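Glucosamine--fructose-6-phosphate aminotransferase [isomerizing] (Francisella tularensis subsp. tularensis, PDB 3TBF) probably catalyses the formation of glucosamine 6-phosphate from fructose 6-phosphate and glutamine, its C-terminal part carrying two SIS domains. Local coordinates at residues 326-331 and 337-342; 16-21 and 209-214. All coordinates share one frame; numbering follows the deposited sequence.

Contact 1. Residues 326-331 and 337-342; sequences LELDAG and PVVFTI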
loop_
_atom_site.group_PDB
_atom_site.type_symbol
_atom_site.label_atom_id
_atom_site.label_comp_id
_atom_site.label_asym_id
_atom_site.label_seq_id
_atom_site.Cartn_x
_atom_site.Cartn_y
_atom_site.Cartn_z
ATOM N N LEU A 326 -7.617 15.916 21.188
ATOM C CA LEU A 326 -8.488 16.937 20.639
ATOM C C LEU A 326 -9.700 16.197 20.129
ATOM O O LEU A 326 -9.562 15.143 19.515
ATOM C CB LEU A 326 -7.785 17.709 19.514
ATOM C CG LEU A 326 -6.930 18.886 20.018
ATOM C CD1 LEU A 326 -5.984 18.408 21.098
ATOM C CD2 LEU A 326 -6.107 19.640 18.935
ATOM N N GLU A 327 -10.880 16.738 20.376
ATOM C CA GLU A 327 -12.108 16.051 20.070
ATOM C C GLU A 327 -12.931 16.859 19.105
ATOM O O GLU A 327 -12.860 18.072 19.078
ATOM C CB GLU A 327 -12.896 15.767 21.346
ATOM C CG GLU A 327 -13.588 16.948 21.931
ATOM C CD GLU A 327 -14.429 16.599 23.165
ATOM O OE1 GLU A 327 -15.295 15.684 23.084
ATOM O OE2 GLU A 327 -14.212 17.258 24.211
ATOM N N LEU A 328 -13.738 16.185 18.315
ATOM C CA LEU A 328 -14.548 16.873 17.365
ATOM C C LEU A 328 -15.712 16.004 16.956
ATOM O O LEU A 328 -15.655 14.809 17.094
ATOM C CB LEU A 328 -13.687 17.240 16.137
ATOM C CG LEU A 328 -13.010 16.171 15.256
ATOM C CD1 LEU A 328 -12.776 16.717 13.869
ATOM C CD2 LEU A 328 -11.705 15.793 15.858
ATOM N N ASP A 329 -16.771 16.612 16.440
ATOM C CA ASP A 329 -17.865 15.869 15.838
ATOM C C ASP A 329 -17.500 15.596 14.405
ATOM O O ASP A 329 -17.316 16.515 13.648
ATOM C CB ASP A 329 -19.156 16.672 15.890
ATOM C CG ASP A 329 -20.376 15.865 15.432
ATOM O OD1 ASP A 329 -20.204 14.699 14.938
ATOM O OD2 ASP A 329 -21.506 16.410 15.588
ATOM N N ALA A 330 -17.393 14.317 14.042
ATOM C CA ALA A 330 -16.997 13.895 12.682
ATOM C C ALA A 330 -18.106 13.221 11.851
ATOM O O ALA A 330 -17.972 13.063 10.623
ATOM C CB ALA A 330 -15.787 12.981 12.755
ATOM N N GLY A 331 -19.185 12.810 12.484
ATOM C CA GLY A 331 -20.309 12.280 11.760
ATOM C C GLY A 331 -20.047 10.821 11.509
ATOM O O GLY A 331 -19.437 10.173 12.325
ATOM N N PRO A 337 -14.362 10.741 7.231
ATOM C CA PRO A 337 -13.053 10.786 6.562
ATOM C C PRO A 337 -12.601 12.181 6.113
ATOM O O PRO A 337 -11.417 12.531 6.207
ATOM C CB PRO A 337 -13.264 9.885 5.338
ATOM C CG PRO A 337 -14.318 8.862 5.869
ATOM C CD PRO A 337 -15.274 9.757 6.620
ATOM N N VAL A 338 -13.542 12.965 5.604
ATOM C CA VAL A 338 -13.281 14.345 5.250
ATOM C C VAL A 338 -12.999 15.190 6.510
ATOM O O VAL A 338 -12.026 15.911 6.548
ATOM C CB VAL A 338 -14.480 14.971 4.504
ATOM C CG1 VAL A 338 -14.169 16.433 4.164
ATOM C CG2 VAL A 338 -14.848 14.165 3.270
ATOM N N VAL A 339 -13.849 15.093 7.528
ATOM C CA VAL A 339 -13.682 15.929 8.720
ATOM C C VAL A 339 -12.337 15.680 9.419
ATOM O O VAL A 339 -11.614 16.609 9.775
ATOM C CB VAL A 339 -14.838 15.788 9.668
ATOM C CG1 VAL A 339 -14.636 16.654 10.975
ATOM C CG2 VAL A 339 -16.153 16.221 8.966
ATOM N N PHE A 340 -11.930 14.427 9.503
ATOM C CA PHE A 340 -10.731 14.128 10.247
ATOM C C PHE A 340 -9.514 14.549 9.459
ATOM O O PHE A 340 -8.445 14.629 10.064
ATOM C CB PHE A 340 -10.662 12.666 10.566
ATOM C CG PHE A 340 -11.376 12.300 11.794
ATOM C CD1 PHE A 340 -10.984 12.850 13.010
ATOM C CD2 PHE A 340 -12.388 11.371 11.771
ATOM C CE1 PHE A 340 -11.616 12.498 14.173
ATOM C CE2 PHE A 340 -13.020 11.026 12.918
ATOM C CZ PHE A 340 -12.649 11.595 14.134
ATOM N N THR A 341 -9.647 14.765 8.136
ATOM C CA THR A 341 -8.539 15.261 7.325
ATOM C C THR A 341 -8.085 16.653 7.728
ATOM O O THR A 341 -6.892 16.946 7.721
ATOM C CB THR A 341 -8.859 15.266 5.801
ATOM O OG1 THR A 341 -9.062 13.931 5.370
ATOM C CG2 THR A 341 -7.709 15.736 4.977
ATOM N N ILE A 342 -9.033 17.499 8.140
ATOM C CA ILE A 342 -8.747 18.881 8.387
ATOM C C ILE A 342 -7.664 19.113 9.472
ATOM O O ILE A 342 -6.747 19.882 9.262
ATOM C CB ILE A 342 -10.022 19.628 8.742
ATOM C CG1 ILE A 342 -11.145 19.471 7.673
ATOM C CG2 ILE A 342 -9.735 21.076 8.974
ATOM C CD1 ILE A 342 -10.809 19.671 6.192
#
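Leu-328 and Val-339 pack closely between the edge strand and the helix that follows it: Leu-328 CD1 lies 3.4 Å from Val-339 CG1, closer than methyl carbons usually come. The two side chains run past one another in opposite directions. With chi1 at 62°, Leu-328 places CG between its own backbone N and carbonyl carbon, and its two methyls then divide the work. CD1 takes the valine, while CD2 reaches the Phe-340 ring at CE1, 3.7 Å away. At Phe-340 CE2, across the ring from CE1 but on the same side of its plane, Ala-330 CB stands 3.4 Å away; both approaches are oblique. Ala-330 also brings the backbones together, its CA lying 5.6 Å from that of Val-339. Tyr-238 and Pro-284 add to the surroundings of the phenyl.

The looser side is at Asp-329. This residue is exposed, its CB directed away from the helix, and only its carbonyl takes part, with Asp-329 O 3.8 Å from Val-339 CG1. No hydrogen bond joins the segments, so apolar packing carries the 242 Å² buried here. The strand 324-328 is an outermost strand of a parallel sheet ordered 2-1-3-4-5, and helix 335-355 folds back on it after a short loop: the closing beta-alpha unit of an SIS domain.

Contact 2. Residues 16-21 and 209-214; sequences KEIYEQ and GALKLD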
loop_
_atom_site.group_PDB
_atom_site.type_symbol
_atom_site.label_atom_id
_atom_site.label_comp_id
_atom_site.label_asym_id
_atom_site.label_seq_id
_atom_site.Cartn_x
_atom_site.Cartn_y
_atom_site.Cartn_z
ATOM N N LYS A 16 -5.268 29.717 3.546
ATOM C CA LYS A 16 -6.526 30.118 2.888
ATOM C C LYS A 16 -7.276 28.910 2.312
ATOM O O LYS A 16 -8.503 28.834 2.395
ATOM C CB LYS A 16 -6.254 31.072 1.739
ATOM C CG LYS A 16 -7.493 31.316 0.886
ATOM C CD LYS A 16 -7.231 32.295 -0.190
ATOM C CE LYS A 16 -6.798 31.645 -1.475
ATOM N NZ LYS A 16 -7.997 31.587 -2.381
ATOM N N GLU A 17 -6.522 27.970 1.733
ATOM C CA GLU A 17 -7.127 26.864 1.038
ATOM C C GLU A 17 -7.703 25.894 2.010
ATOM O O GLU A 17 -8.732 25.297 1.752
ATOM C CB GLU A 17 -6.146 26.219 0.077
ATOM C CG GLU A 17 -6.036 27.050 -1.229
ATOM C CD GLU A 17 -4.644 27.023 -1.904
ATOM O OE1 GLU A 17 -3.946 25.983 -1.823
ATOM O OE2 GLU A 17 -4.262 28.049 -2.533
ATOM N N ILE A 18 -7.070 25.740 3.150
ATOM C CA ILE A 18 -7.630 24.883 4.158
ATOM C C ILE A 18 -8.943 25.491 4.602
ATOM O O ILE A 18 -9.914 24.769 4.791
ATOM C CB ILE A 18 -6.705 24.757 5.334
ATOM C CG1 ILE A 18 -5.521 23.884 4.960
ATOM C CG2 ILE A 18 -7.410 24.157 6.464
ATOM C CD1 ILE A 18 -4.415 23.901 5.968
ATOM N N TYR A 19 -8.975 26.817 4.718
ATOM C CA TYR A 19 -10.192 27.510 5.147
ATOM C C TYR A 19 -11.231 27.687 4.073
ATOM O O TYR A 19 -12.314 28.072 4.413
ATOM C CB TYR A 19 -9.897 28.860 5.779
ATOM C CG TYR A 19 -9.577 28.726 7.234
ATOM C CD1 TYR A 19 -8.315 28.371 7.651
ATOM C CD2 TYR A 19 -10.534 28.972 8.197
ATOM C CE1 TYR A 19 -8.009 28.266 9.001
ATOM C CE2 TYR A 19 -10.238 28.886 9.542
ATOM C CZ TYR A 19 -8.959 28.534 9.939
ATOM O OH TYR A 19 -8.650 28.391 11.280
ATOM N N GLU A 20 -10.923 27.381 2.810
ATOM C CA GLU A 20 -11.943 27.396 1.758
ATOM C C GLU A 20 -12.718 26.086 1.697
ATOM O O GLU A 20 -13.643 25.929 0.930
ATOM C CB GLU A 20 -11.286 27.563 0.409
ATOM C CG GLU A 20 -10.885 28.960 0.015
ATOM C CD GLU A 20 -10.373 29.003 -1.443
ATOM O OE1 GLU A 20 -9.193 28.662 -1.700
ATOM O OE2 GLU A 20 -11.170 29.360 -2.333
ATOM N N GLN A 21 -12.335 25.099 2.490
ATOM C CA GLN A 21 -12.882 23.767 2.287
ATOM C C GLN A 21 -14.354 23.660 2.541
ATOM O O GLN A 21 -15.042 22.957 1.869
ATOM C CB GLN A 21 -12.086 22.725 3.091
ATOM C CG GLN A 21 -10.759 22.451 2.437
ATOM C CD GLN A 21 -9.913 21.528 3.193
ATOM O OE1 GLN A 21 -9.565 20.410 2.720
ATOM N NE2 GLN A 21 -9.478 21.991 4.345
ATOM N N GLY A 209 -16.406 23.210 12.195
ATOM C CA GLY A 209 -16.048 22.791 13.565
ATOM C C GLY A 209 -14.616 22.316 13.673
ATOM O O GLY A 209 -13.908 22.576 14.670
ATOM N N ALA A 210 -14.192 21.581 12.649
ATOM C CA ALA A 210 -12.861 20.983 12.630
ATOM C C ALA A 210 -11.845 22.125 12.605
ATOM O O ALA A 210 -10.863 22.076 13.310
ATOM C CB ALA A 210 -12.697 20.079 11.407
ATOM N N LEU A 211 -12.123 23.147 11.800
ATOM C CA LEU A 211 -11.271 24.324 11.670
ATOM C C LEU A 211 -11.129 25.118 13.002
ATOM O O LEU A 211 -10.169 25.866 13.221
ATOM C CB LEU A 211 -11.850 25.245 10.587
ATOM C CG LEU A 211 -11.755 24.733 9.145
ATOM C CD1 LEU A 211 -12.644 25.557 8.164
ATOM C CD2 LEU A 211 -10.335 24.739 8.694
ATOM N N LYS A 212 -12.058 24.922 13.897
ATOM C CA LYS A 212 -11.897 25.509 15.213
ATOM C C LYS A 212 -10.717 25.006 15.980
ATOM O O LYS A 212 -10.295 25.679 16.912
ATOM C CB LYS A 212 -13.116 25.254 16.094
ATOM C CG LYS A 212 -13.961 26.450 16.303
ATOM C CD LYS A 212 -14.601 26.952 15.006
ATOM C CE LYS A 212 -16.023 27.523 15.286
ATOM N NZ LYS A 212 -16.006 28.976 15.388
ATOM N N LEU A 213 -10.188 23.830 15.617
ATOM C CA LEU A 213 -9.071 23.268 16.360
ATOM C C LEU A 213 -7.746 23.920 16.007
ATOM O O LEU A 213 -6.693 23.558 16.555
ATOM C CB LEU A 213 -8.988 21.768 16.128
ATOM C CG LEU A 213 -10.222 20.944 16.446
ATOM C CD1 LEU A 213 -9.856 19.492 16.175
ATOM C CD2 LEU A 213 -10.683 21.131 17.921
ATOM N N ASP A 214 -7.796 24.870 15.089
ATOM C CA ASP A 214 -6.594 25.546 14.573
ATOM C C ASP A 214 -5.642 25.998 15.683
ATOM O O ASP A 214 -4.475 25.573 15.744
ATOM C CB ASP A 214 -7.042 26.695 13.675
ATOM C CG ASP A 214 -5.920 27.400 12.959
ATOM O OD1 ASP A 214 -4.759 27.186 13.226
ATOM O OD2 ASP A 214 -6.219 28.271 12.111
#
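The backbones of Tyr-19 and Leu-211 approach to 7.3 Å between their CA atoms, and a type I beta turn from Leu-211 to Asp-214 brings a second residue to the same tyrosine. Leu-211 meets the Tyr-19 ring from over one face. Its CD2 sits 4.0 Å from the ring centroid and only 2° off the ring normal, which places the methyl squarely over the centre and defines a CH-pi contact. The leucine's other methyl, CD1, lies 4.0 Å from Tyr-19 CD2, at the ring margin. Leu-211 CD2 has a further neighbour in Ile-18 CG2, at 3.7 Å, so the same methyl touches the phenol face and, at about a right angle to that contact, the isoleucine methyl.

This is helix 13-19, from the N-terminal end of the chain, laid against helix 203-211 and backed by helix 335-355 of the C-terminal SIS domain; Ile-18 touches Gln-345 and Leu-211 touches Ile-342 on that helix.

The polar tie is at the ring edge. Tyr-19 OH donates to Asp-214 OD2 at 2.6 Å, the acceptor lying in the plane of the ring and using its anti lone pair, the one away from OD1. Ring and carboxylate planes are 47° apart. Asp-214 has CG anti to its backbone N (chi1 -174°), which lets OD2 reach the phenol oxygen, and His-350 binds the remaining oxygen, OD1. With a partner on each oxygen, rotation of the carboxylate is restricted. The ring of Tyr-10 also meets that of Tyr-19. Beyond Ile-18, the Gln-21 amide folds back on the same turn: Gln-21 NE2 donates to Ile-18 O at 2.8 Å, and its second bond goes to Gln-345.

From the N terminus, contact 2 comes first: residues 16-21 are joined to 209-214 across 187 intervening residues, a long loop that includes the whole first parallel sheet. Only after it has closed does contact 1 open, closing a short connection, five residues between its segments, where strand 324-328 gives way to helix 335-355. The two are in series and neither crosses nor encloses the other, yet their centres are 11 Å apart. Ile-342, in contact 1, bridges them: its CD1 is 3.3 Å from Gln-21 NE2 and its CB 3.8 Å from Ala-210 CB. Helix 335-355 thus links the second sheet to helices 203-211 and 21-30, and through Gln-345, which touches Ile-18, to helix 13-19.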